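Local atomic coordinates of leucine aminopeptidase (Parabacteroides distasonis, PDB entry 3TC8), a protein that binds zinc and probably acts as an aminopeptidase, removing residues from the amino ends of peptides. Residues G133-I138 against I197-V202; L98-W103 against I154-E159; S26-V31 against I290-L295. All coordinates share one frame; numbering follows the deposited sequence. Where two conformers were deposited one is given.

Interaction 1 (G133-I138 against I197-V202); sequences GALLEI and ILLDMV
Leu199 reaches out from its strand and sets one methyl, CD1, into the corner formed by Ala134 and Leu135 on the facing helix. That single atom carries most of the contact: it lies 3.7 Å from Leu135 CD2 and 3.8 Å from Ala134 CB, with Ile138 CD1 at the limit of contact one turn further on. Leu199 has CG anti to its carbonyl carbon (chi1 -56°), and CD1 in turn lies anti to CA, extending the chain toward the helix. Leu135 does not aim straight at the strand; its branched end swings in, and the two leucines cross obliquely, CD2 against CD1. Beyond the end of the strand Val202 adds a lighter touch, CG2 standing 4.4 Å from Ala134 CB, while its backbone N is bonded to Ser130 OG of helix 125-144. Leu135 also touches Leu99 and Ala101 of the adjoining strand, and Leu199 touches Ile265 of the strand beyond, which makes this one patch of a wider interface. With the axes of helix 133-138 and strand 197-200 9.6 Å apart at closest and their directions 130° from each other, the arrangement is the helix-on-sheet packing of a three-layer alpha/beta fold, here that of the M28 zinc exopeptidases.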
loop_
_atom_site.group_PDB
_atom_site.type_symbol
_atom_site.label_atom_id
_atom_site.label_comp_id
_atom_site.label_asym_id
_atom_site.label_seq_id
_atom_site.Cartn_x
_atom_site.Cartn_y
_atom_site.Cartn_z
ATOM N N GLY A 133 3.205 2.318 6.656
ATOM C CA GLY A 133 3.569 2.177 8.073
ATOM C C GLY A 133 3.422 0.746 8.563
ATOM O O GLY A 133 4.274 0.264 9.321
ATOM N N ALA A 134 2.366 0.058 8.131
ATOM C CA ALA A 134 2.204 -1.350 8.444
ATOM C C ALA A 134 3.362 -2.157 7.864
ATOM O O ALA A 134 3.930 -3.037 8.529
ATOM C CB ALA A 134 0.878 -1.883 8.010
ATOM N N LEU A 135 3.721 -1.891 6.607
ATOM C CA LEU A 135 4.824 -2.605 5.988
ATOM C C LEU A 135 6.162 -2.294 6.627
ATOM O O LEU A 135 7.016 -3.188 6.706
ATOM C CB LEU A 135 4.893 -2.337 4.492
ATOM C CG LEU A 135 3.792 -2.984 3.655
ATOM C CD1 LEU A 135 3.976 -2.708 2.172
ATOM C CD2 LEU A 135 3.651 -4.496 3.881
ATOM N N LEU A 136 6.406 -1.075 7.093
ATOM C CA LEU A 136 7.611 -0.781 7.807
ATOM C C LEU A 136 7.708 -1.603 9.074
ATOM O O LEU A 136 8.779 -2.123 9.380
ATOM C CB LEU A 136 7.765 0.714 8.139
ATOM C CG LEU A 136 8.101 1.623 6.945
ATOM C CD1 LEU A 136 7.903 3.082 7.386
ATOM C CD2 LEU A 136 9.564 1.410 6.482
ATOM N N GLU A 137 6.624 -1.721 9.818
ATOM C CA GLU A 137 6.657 -2.524 11.030
ATOM C C GLU A 137 6.843 -4.006 10.728
ATOM O O GLU A 137 7.599 -4.710 11.406
ATOM C CB GLU A 137 5.422 -2.248 11.856
ATOM C CG GLU A 137 5.273 -3.128 13.083
ATOM C CD GLU A 137 6.439 -3.078 14.056
ATOM O OE1 GLU A 137 7.243 -2.115 14.020
ATOM O OE2 GLU A 137 6.527 -3.988 14.940
ATOM N N ILE A 138 6.203 -4.507 9.670
ATOM C CA ILE A 138 6.408 -5.877 9.199
ATOM C C ILE A 138 7.871 -6.096 8.840
ATOM O O ILE A 138 8.501 -7.064 9.250
ATOM C CB ILE A 138 5.454 -6.194 8.039
ATOM C CG1 ILE A 138 4.028 -6.361 8.552
ATOM C CG2 ILE A 138 5.914 -7.443 7.239
ATOM C CD1 ILE A 138 2.972 -6.202 7.518
ATOM N N ILE A 197 0.793 -9.252 -1.751
ATOM C CA ILE A 197 -0.223 -8.653 -0.898
ATOM C C ILE A 197 -0.007 -7.142 -0.895
ATOM O O ILE A 197 1.064 -6.664 -0.497
ATOM C CB ILE A 197 -0.212 -9.155 0.551
ATOM C CG1 ILE A 197 -0.416 -10.691 0.594
ATOM C CG2 ILE A 197 -1.267 -8.439 1.366
ATOM C CD1 ILE A 197 -0.204 -11.247 2.011
ATOM N N LEU A 198 -1.004 -6.399 -1.365
ATOM C CA LEU A 198 -1.080 -4.951 -1.297
ATOM C C LEU A 198 -1.863 -4.544 -0.058
ATOM O O LEU A 198 -2.938 -5.059 0.182
ATOM C CB LEU A 198 -1.791 -4.444 -2.551
ATOM C CG LEU A 198 -2.187 -2.965 -2.592
ATOM C CD1 LEU A 198 -0.987 -2.035 -2.454
ATOM C CD2 LEU A 198 -2.923 -2.663 -3.873
ATOM N N LEU A 199 -1.343 -3.577 0.684
ATOM C CA LEU A 199 -2.048 -2.940 1.772
ATOM C C LEU A 199 -2.373 -1.518 1.311
ATOM O O LEU A 199 -1.452 -0.754 0.978
ATOM C CB LEU A 199 -1.203 -2.867 3.033
ATOM C CG LEU A 199 -0.632 -4.199 3.570
ATOM C CD1 LEU A 199 0.123 -3.964 4.865
ATOM C CD2 LEU A 199 -1.735 -5.215 3.693
ATOM N N ASP A 200 -3.622 -1.142 1.377
ATOM C CA ASP A 200 -4.048 0.211 1.004
ATOM C C ASP A 200 -5.182 0.632 1.929
ATOM O O ASP A 200 -6.163 -0.088 2.000
ATOM C CB ASP A 200 -4.479 0.215 -0.469
ATOM C CG ASP A 200 -4.729 1.581 -1.052
ATOM O OD1 ASP A 200 -4.448 2.607 -0.412
ATOM O OD2 ASP A 200 -5.186 1.680 -2.246
HETATM N N MSE A 201 -5.043 1.734 2.647
HETATM C CA MSE A 201 -6.105 2.156 3.574
HETATM C C MSE A 201 -6.451 1.074 4.600
HETATM O O MSE A 201 -7.584 0.592 4.675
HETATM C CB MSE A 201 -7.366 2.681 2.818
HETATM C CG MSE A 201 -7.058 3.931 1.985
HETATM SE SE MSE A 201 -8.534 4.736 1.175
HETATM C CE MSE A 201 -9.008 5.777 2.513
ATOM N N VAL A 202 -5.416 0.718 5.338
ATOM C CA VAL A 202 -5.465 -0.297 6.374
ATOM C C VAL A 202 -5.317 0.271 7.783
ATOM O O VAL A 202 -5.015 -0.462 8.715
ATOM C CB VAL A 202 -4.441 -1.418 6.127
ATOM C CG1 VAL A 202 -4.786 -2.186 4.855
ATOM C CG2 VAL A 202 -3.041 -0.894 6.150
#

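Interaction 2 (L98-W103 against I154-E159); sequences LLFAHW and IFFDAE
Phe100, Ala101 and His102 pair in parallel register with Ile154, Phe155 and Phe156, joining two interior strands of the six-stranded mixed sheet. Ile154 N donates to Leu99 O, Ala101 N to Ile154 O, Phe156 N to Ala101 O (2.8 Å) and Trp103 N to Phe156 O, so the last bond runs from one residue past the end of strand 96-102 to the last residue of strand 150-156. On the face bearing Phe100, the rings of Phe100 and Phe156 stand almost perpendicular (89°), in an oblique meeting with Phe156 CE2 3.6 Å from Phe100 CD2. Ile154 CG2 covers one face of the Phe156 ring, while Ile154 CD1 meets Leu98 CD1 at 3.6 Å.

The C-terminal ends approach the metal site. Glu159 OE1 hangs 3.2 Å above the plane of the His102 ring, over its centre; it forms no hydrogen bond with NE2, which is bonded to the zinc ligand Asp127, while ND1 is bonded to Asp104. The bond to Asp127 is consistent with a second-shell role for His102, steadying a metal ligand.

Trp103 has CG between its backbone N and carbonyl carbon (chi1 72°), and CD1 comes 3.6 Å from Phe155 CB. NE1 is bonded to Arg83 O, and the indole stacks with His47. Asp157 OD1 lies over one face, toward the rim, but accepts from His47 NE2, and OD2 from Arg83 N. An alanine in place of Trp103 would probably leave Arg83 O without its indole donor, His47 without its stacking partner, and a gap beside Phe155 and Asp157.

Helix 125-144 links the two strands in a beta-alpha-beta crossover and packs on the face of Ala101 and Phe155; helices 177-184 and 250-258 pack on the other, and strand 79-89 flanks 150-156.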
loop_
_atom_site.group_PDB
_atom_site.type_symbol
_atom_site.label_atom_id
_atom_site.label_comp_id
_atom_site.label_asym_id
_atom_site.label_seq_id
_atom_site.Cartn_x
_atom_site.Cartn_y
_atom_site.Cartn_z
ATOM N N LEU A 98 5.886 -10.878 -2.311
ATOM C CA LEU A 98 5.850 -9.454 -2.523
ATOM C C LEU A 98 4.807 -8.799 -1.626
ATOM O O LEU A 98 3.646 -9.150 -1.715
ATOM C CB LEU A 98 5.544 -9.199 -3.989
ATOM C CG LEU A 98 5.340 -7.727 -4.389
ATOM C CD1 LEU A 98 6.542 -6.901 -4.164
ATOM C CD2 LEU A 98 4.821 -7.641 -5.840
ATOM N N LEU A 99 5.249 -7.820 -0.843
ATOM C CA LEU A 99 4.334 -7.024 0.017
ATOM C C LEU A 99 4.515 -5.576 -0.418
ATOM O O LEU A 99 5.625 -5.081 -0.507
ATOM C CB LEU A 99 4.723 -7.175 1.493
ATOM C CG LEU A 99 4.744 -8.590 2.036
ATOM C CD1 LEU A 99 5.194 -8.565 3.525
ATOM C CD2 LEU A 99 3.419 -9.300 1.906
ATOM N N PHE A 100 3.383 -4.886 -0.656
ATOM C CA PHE A 100 3.490 -3.567 -1.314
ATOM C C PHE A 100 2.422 -2.631 -0.882
ATOM O O PHE A 100 1.408 -3.002 -0.315
ATOM C CB PHE A 100 3.618 -3.706 -2.846
ATOM C CG PHE A 100 2.500 -4.416 -3.573
ATOM C CD1 PHE A 100 2.305 -5.782 -3.475
ATOM C CD2 PHE A 100 1.699 -3.722 -4.457
ATOM C CE1 PHE A 100 1.376 -6.454 -4.220
ATOM C CE2 PHE A 100 0.743 -4.407 -5.211
ATOM C CZ PHE A 100 0.588 -5.740 -5.117
ATOM N N ALA A 101 2.684 -1.347 -1.124
ATOM C CA ALA A 101 1.791 -0.231 -0.769
ATOM C C ALA A 101 2.267 0.995 -1.568
ATOM O O ALA A 101 3.388 1.016 -2.013
ATOM C CB ALA A 101 1.919 0.064 0.746
ATOM N N HIS A 102 1.361 1.947 -1.745
ATOM C CA HIS A 102 1.780 3.215 -2.359
ATOM C C HIS A 102 2.156 4.205 -1.276
ATOM O O HIS A 102 1.551 4.249 -0.199
ATOM C CB HIS A 102 0.710 3.802 -3.300
ATOM C CG HIS A 102 -0.358 4.622 -2.677
ATOM N ND1 HIS A 102 -0.256 5.996 -2.616
ATOM C CD2 HIS A 102 -1.540 4.316 -2.105
ATOM C CE1 HIS A 102 -1.304 6.497 -2.009
ATOM N NE2 HIS A 102 -2.125 5.517 -1.716
ATOM N N TRP A 103 3.146 5.059 -1.570
ATOM C CA TRP A 103 3.659 6.010 -0.581
ATOM C C TRP A 103 3.395 7.477 -0.891
ATOM O O TRP A 103 3.588 8.329 -0.019
ATOM C CB TRP A 103 5.148 5.782 -0.264
ATOM C CG TRP A 103 6.118 6.165 -1.314
ATOM C CD1 TRP A 103 6.537 5.401 -2.351
ATOM C CD2 TRP A 103 6.897 7.361 -1.368
ATOM N NE1 TRP A 103 7.512 6.067 -3.060
ATOM C CE2 TRP A 103 7.786 7.257 -2.456
ATOM C CE3 TRP A 103 6.934 8.522 -0.587
ATOM C CZ2 TRP A 103 8.655 8.283 -2.776
ATOM C CZ3 TRP A 103 7.827 9.517 -0.890
ATOM C CH2 TRP A 103 8.684 9.387 -1.961
ATOM N N ILE A 154 7.804 -3.349 -1.269
ATOM C CA ILE A 154 7.845 -2.284 -2.285
ATOM C C ILE A 154 6.865 -1.170 -1.940
ATOM O O ILE A 154 5.698 -1.399 -1.735
ATOM C CB ILE A 154 7.627 -2.750 -3.738
ATOM C CG1 ILE A 154 8.619 -3.872 -4.063
ATOM C CG2 ILE A 154 7.759 -1.535 -4.667
ATOM C CD1 ILE A 154 8.611 -4.337 -5.541
ATOM N N PHE A 155 7.449 0.047 -1.884
ATOM C CA PHE A 155 6.672 1.261 -1.798
ATOM C C PHE A 155 6.628 1.879 -3.212
ATOM O O PHE A 155 7.628 2.376 -3.706
ATOM C CB PHE A 155 7.257 2.222 -0.782
ATOM C CG PHE A 155 7.494 1.618 0.597
ATOM C CD1 PHE A 155 6.624 0.702 1.153
ATOM C CD2 PHE A 155 8.604 2.015 1.312
ATOM C CE1 PHE A 155 6.893 0.192 2.422
ATOM C CE2 PHE A 155 8.850 1.516 2.611
ATOM C CZ PHE A 155 7.959 0.595 3.128
ATOM N N PHE A 156 5.450 1.797 -3.816
ATOM C CA PHE A 156 5.234 2.316 -5.172
ATOM C C PHE A 156 4.822 3.787 -5.118
ATOM O O PHE A 156 4.035 4.203 -4.298
ATOM C CB PHE A 156 4.163 1.494 -5.887
ATOM C CG PHE A 156 4.623 0.127 -6.287
ATOM C CD1 PHE A 156 5.557 -0.046 -7.269
ATOM C CD2 PHE A 156 4.064 -1.018 -5.718
ATOM C CE1 PHE A 156 5.957 -1.286 -7.663
ATOM C CE2 PHE A 156 4.491 -2.275 -6.137
ATOM C CZ PHE A 156 5.402 -2.408 -7.129
ATOM N N ASP A 157 5.389 4.532 -6.048
ATOM C CA ASP A 157 5.130 5.955 -6.162
ATOM C C ASP A 157 4.074 6.264 -7.179
ATOM O O ASP A 157 3.649 5.417 -7.980
ATOM C CB ASP A 157 6.441 6.680 -6.559
ATOM C CG ASP A 157 6.499 8.144 -6.219
ATOM O OD1 ASP A 157 5.558 8.697 -5.603
ATOM O OD2 ASP A 157 7.575 8.721 -6.495
ATOM N N ALA A 158 3.571 7.480 -7.093
ATOM C CA ALA A 158 2.720 8.059 -8.124
ATOM C C ALA A 158 1.491 7.182 -8.381
ATOM O O ALA A 158 1.022 7.090 -9.524
ATOM C CB ALA A 158 3.503 8.346 -9.370
ATOM N N GLU A 159 0.902 6.632 -7.328
ATOM C CA GLU A 159 -0.311 5.879 -7.456
ATOM C C GLU A 159 -1.549 6.762 -7.545
ATOM O O GLU A 159 -2.526 6.359 -8.161
ATOM C CB GLU A 159 -0.447 4.901 -6.280
ATOM C CG GLU A 159 -1.720 4.046 -6.291
ATOM C CD GLU A 159 -2.992 4.674 -5.778
ATOM O OE1 GLU A 159 -2.877 5.602 -4.940
ATOM O OE2 GLU A 159 -4.104 4.218 -6.231
#

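Interaction 3 (S26-V31 against I290-L295); sequences SAYAYV and IDRETL
Tyr28 of helix 24-36 lies against the start of helix 292-308, where Arg292 follows an N-cap residue. Asp291, which takes two conformations, accepts in one of them from Thr294 N through OD1 (3.1 Å), using the lone pair turned away from its other oxygen. This is a capping bond on the first turn of the helix; Asp291 itself does not touch residues 26-31.

The buried flank is apolar. Leu295 points one methyl, CD1, at the backbone of the facing helix, 3.8 Å from Tyr28 N, with the side chains of Ala27, Tyr28 and Val31 gathered round it. Beside it Ile290 CG2 sits 3.8 Å from Tyr28 CD2, and CG1 of the same isoleucine meets Val31 CG1 more loosely at 4.3 Å. No polar side-chain group enters this part, and it is dispersion and shape that hold it.

Toward the solvent the chemistry changes. Tyr28 has CG anti to its backbone N (chi1 -178°), and one face of its ring meets Arg292, whose chain is extended from CG to NE. The guanidinium lies flat on that face, its plane 16° from that of the ring, and Arg292 CZ stands 3.8 Å from the centroid of the Tyr28 ring, close to the normal: a stacked cation-pi pair. NE forms a salt bridge with Asp25, which is likely to hold the flat group in its rotation and would probably offset part of its positive charge. Here water enters the contact. Tyr28 OH donates a hydrogen bond to one water, which lies in the ring plane and donates in turn to Ile290 O. A second water accepts from Arg292 NH1 at 2.9 Å, in the plane of the guanidinium, and returns only a weak, long bond to Tyr28 OH.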
loop_
_atom_site.group_PDB
_atom_site.type_symbol
_atom_site.label_atom_id
_atom_site.label_comp_id
_atom_site.label_asym_id
_atom_site.label_seq_id
_atom_site.Cartn_x
_atom_site.Cartn_y
_atom_site.Cartn_z
ATOM N N SER A 26 4.197 1.118 17.123
ATOM C CA SER A 26 5.257 1.377 16.199
ATOM C C SER A 26 4.766 1.680 14.784
ATOM O O SER A 26 5.203 2.649 14.149
ATOM C CB SER A 26 6.238 0.206 16.195
ATOM O OG SER A 26 7.174 0.292 15.126
ATOM N N ALA A 27 3.851 0.845 14.306
ATOM C CA ALA A 27 3.269 1.112 13.000
ATOM C C ALA A 27 2.611 2.499 12.965
ATOM O O ALA A 27 2.736 3.230 11.985
ATOM C CB ALA A 27 2.275 0.014 12.644
ATOM N N TYR A 28 1.848 2.817 14.000
ATOM C CA TYR A 28 1.196 4.115 14.074
ATOM C C TYR A 28 2.212 5.252 13.978
ATOM O O TYR A 28 2.029 6.218 13.238
ATOM C CB TYR A 28 0.413 4.194 15.383
ATOM C CG TYR A 28 -0.351 5.471 15.579
ATOM C CD1 TYR A 28 0.258 6.639 16.006
ATOM C CD2 TYR A 28 -1.715 5.495 15.332
ATOM C CE1 TYR A 28 -0.526 7.811 16.170
ATOM C CE2 TYR A 28 -2.486 6.646 15.487
ATOM C CZ TYR A 28 -1.884 7.781 15.889
ATOM O OH TYR A 28 -2.647 8.947 16.047
ATOM N N ALA A 29 3.320 5.115 14.694
ATOM C CA ALA A 29 4.350 6.132 14.659
ATOM C C ALA A 29 4.971 6.226 13.274
ATOM O O ALA A 29 5.360 7.337 12.865
ATOM C CB ALA A 29 5.414 5.860 15.718
ATOM N N TYR A 30 5.132 5.106 12.555
ATOM C CA TYR A 30 5.607 5.187 11.161
ATOM C C TYR A 30 4.638 5.945 10.273
ATOM O O TYR A 30 5.060 6.649 9.345
ATOM C CB TYR A 30 5.912 3.801 10.596
ATOM C CG TYR A 30 7.156 3.123 11.083
ATOM C CD1 TYR A 30 8.368 3.794 11.082
ATOM C CD2 TYR A 30 7.150 1.821 11.506
ATOM C CE1 TYR A 30 9.547 3.160 11.496
ATOM C CE2 TYR A 30 8.306 1.188 11.907
ATOM C CZ TYR A 30 9.507 1.875 11.903
ATOM O OH TYR A 30 10.644 1.210 12.313
ATOM N N VAL A 31 3.330 5.773 10.468
ATOM C CA VAL A 31 2.357 6.579 9.755
ATOM C C VAL A 31 2.562 8.046 10.079
ATOM O O VAL A 31 2.613 8.902 9.177
ATOM C CB VAL A 31 0.890 6.118 10.022
ATOM C CG1 VAL A 31 -0.089 6.935 9.198
ATOM C CG2 VAL A 31 0.684 4.631 9.749
ATOM N N ILE A 290 -6.613 7.311 12.093
ATOM C CA ILE A 290 -5.715 6.186 12.172
ATOM C C ILE A 290 -5.860 5.517 13.522
ATOM O O ILE A 290 -5.916 6.187 14.551
ATOM C CB ILE A 290 -4.276 6.624 11.869
ATOM C CG1 ILE A 290 -4.214 7.330 10.482
ATOM C CG2 ILE A 290 -3.292 5.440 11.921
ATOM C CD1 ILE A 290 -4.630 6.475 9.288
ATOM N N ASP A 291 -5.905 4.190 13.497
ATOM C CA ASP A 291 -6.277 3.401 14.660
ATOM C C ASP A 291 -5.341 2.217 14.825
ATOM O O ASP A 291 -5.152 1.427 13.893
ATOM C CB ASP A 291 -7.717 2.950 14.488
ATOM C CG ASP A 291 -8.234 2.262 15.648
ATOM O OD1 ASP A 291 -8.042 1.026 15.735
ATOM O OD2 ASP A 291 -8.883 2.923 16.476
ATOM N N ARG A 292 -4.743 2.080 16.005
ATOM C CA ARG A 292 -3.814 1.016 16.290
ATOM C C ARG A 292 -4.463 -0.363 16.158
ATOM O O ARG A 292 -3.787 -1.309 15.776
ATOM C CB ARG A 292 -3.213 1.209 17.665
ATOM C CG ARG A 292 -2.256 2.336 17.741
ATOM C CD ARG A 292 -1.978 2.749 19.179
ATOM N NE ARG A 292 -0.989 3.829 19.299
ATOM C CZ ARG A 292 -1.264 5.110 19.179
ATOM N NH1 ARG A 292 -2.498 5.509 18.916
ATOM N NH2 ARG A 292 -0.308 6.006 19.368
ATOM N N GLU A 293 -5.713 -0.496 16.562
ATOM C CA GLU A 293 -6.352 -1.805 16.488
ATOM C C GLU A 293 -6.506 -2.255 15.028
ATOM O O GLU A 293 -6.333 -3.434 14.721
ATOM C CB GLU A 293 -7.668 -1.823 17.267
ATOM C CG GLU A 293 -7.522 -1.922 18.798
ATOM C CD GLU A 293 -6.656 -0.845 19.437
ATOM O OE1 GLU A 293 -5.524 -1.157 19.914
ATOM O OE2 GLU A 293 -7.113 0.321 19.508
ATOM N N THR A 294 -6.846 -1.324 14.127
ATOM C CA THR A 294 -6.938 -1.691 12.718
ATOM C C THR A 294 -5.571 -2.098 12.181
ATOM O O THR A 294 -5.428 -3.106 11.497
ATOM C CB THR A 294 -7.495 -0.526 11.884
ATOM O OG1 THR A 294 -8.716 -0.114 12.498
ATOM C CG2 THR A 294 -7.712 -0.918 10.458
ATOM N N LEU A 295 -4.548 -1.272 12.450
ATOM C CA LEU A 295 -3.211 -1.599 11.985
ATOM C C LEU A 295 -2.769 -2.965 12.501
ATOM O O LEU A 295 -2.154 -3.713 11.765
ATOM C CB LEU A 295 -2.248 -0.509 12.436
ATOM C CG LEU A 295 -2.364 0.858 11.782
ATOM C CD1 LEU A 295 -1.542 1.894 12.510
ATOM C CD2 LEU A 295 -1.962 0.821 10.285
HETATM O O HOH W 1 -5.292 8.786 15.439
HETATM O O HOH W 2 -3.711 8.169 19.089
#

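In the fold
Interactions 1 and 2 are both core contacts and share a sheet: strand 195-200 lies beside strand 96-102, with Ile197 bonded through its backbone to Leu98 and Phe100. They differ in kind, since interaction 2 is a strand ladder that ends in polar residues at the zinc site, whereas interaction 1 is purely apolar and seats a helix on the same sheet. Interaction 3 is further out, its centre about 14 Å from the centre of the chain, and adds a cation-pi stack and bound water to its apolar side. It touches interaction 1, through Ser26 OG with Glu137 OE1 and Leu295 with Val202, but not interaction 2.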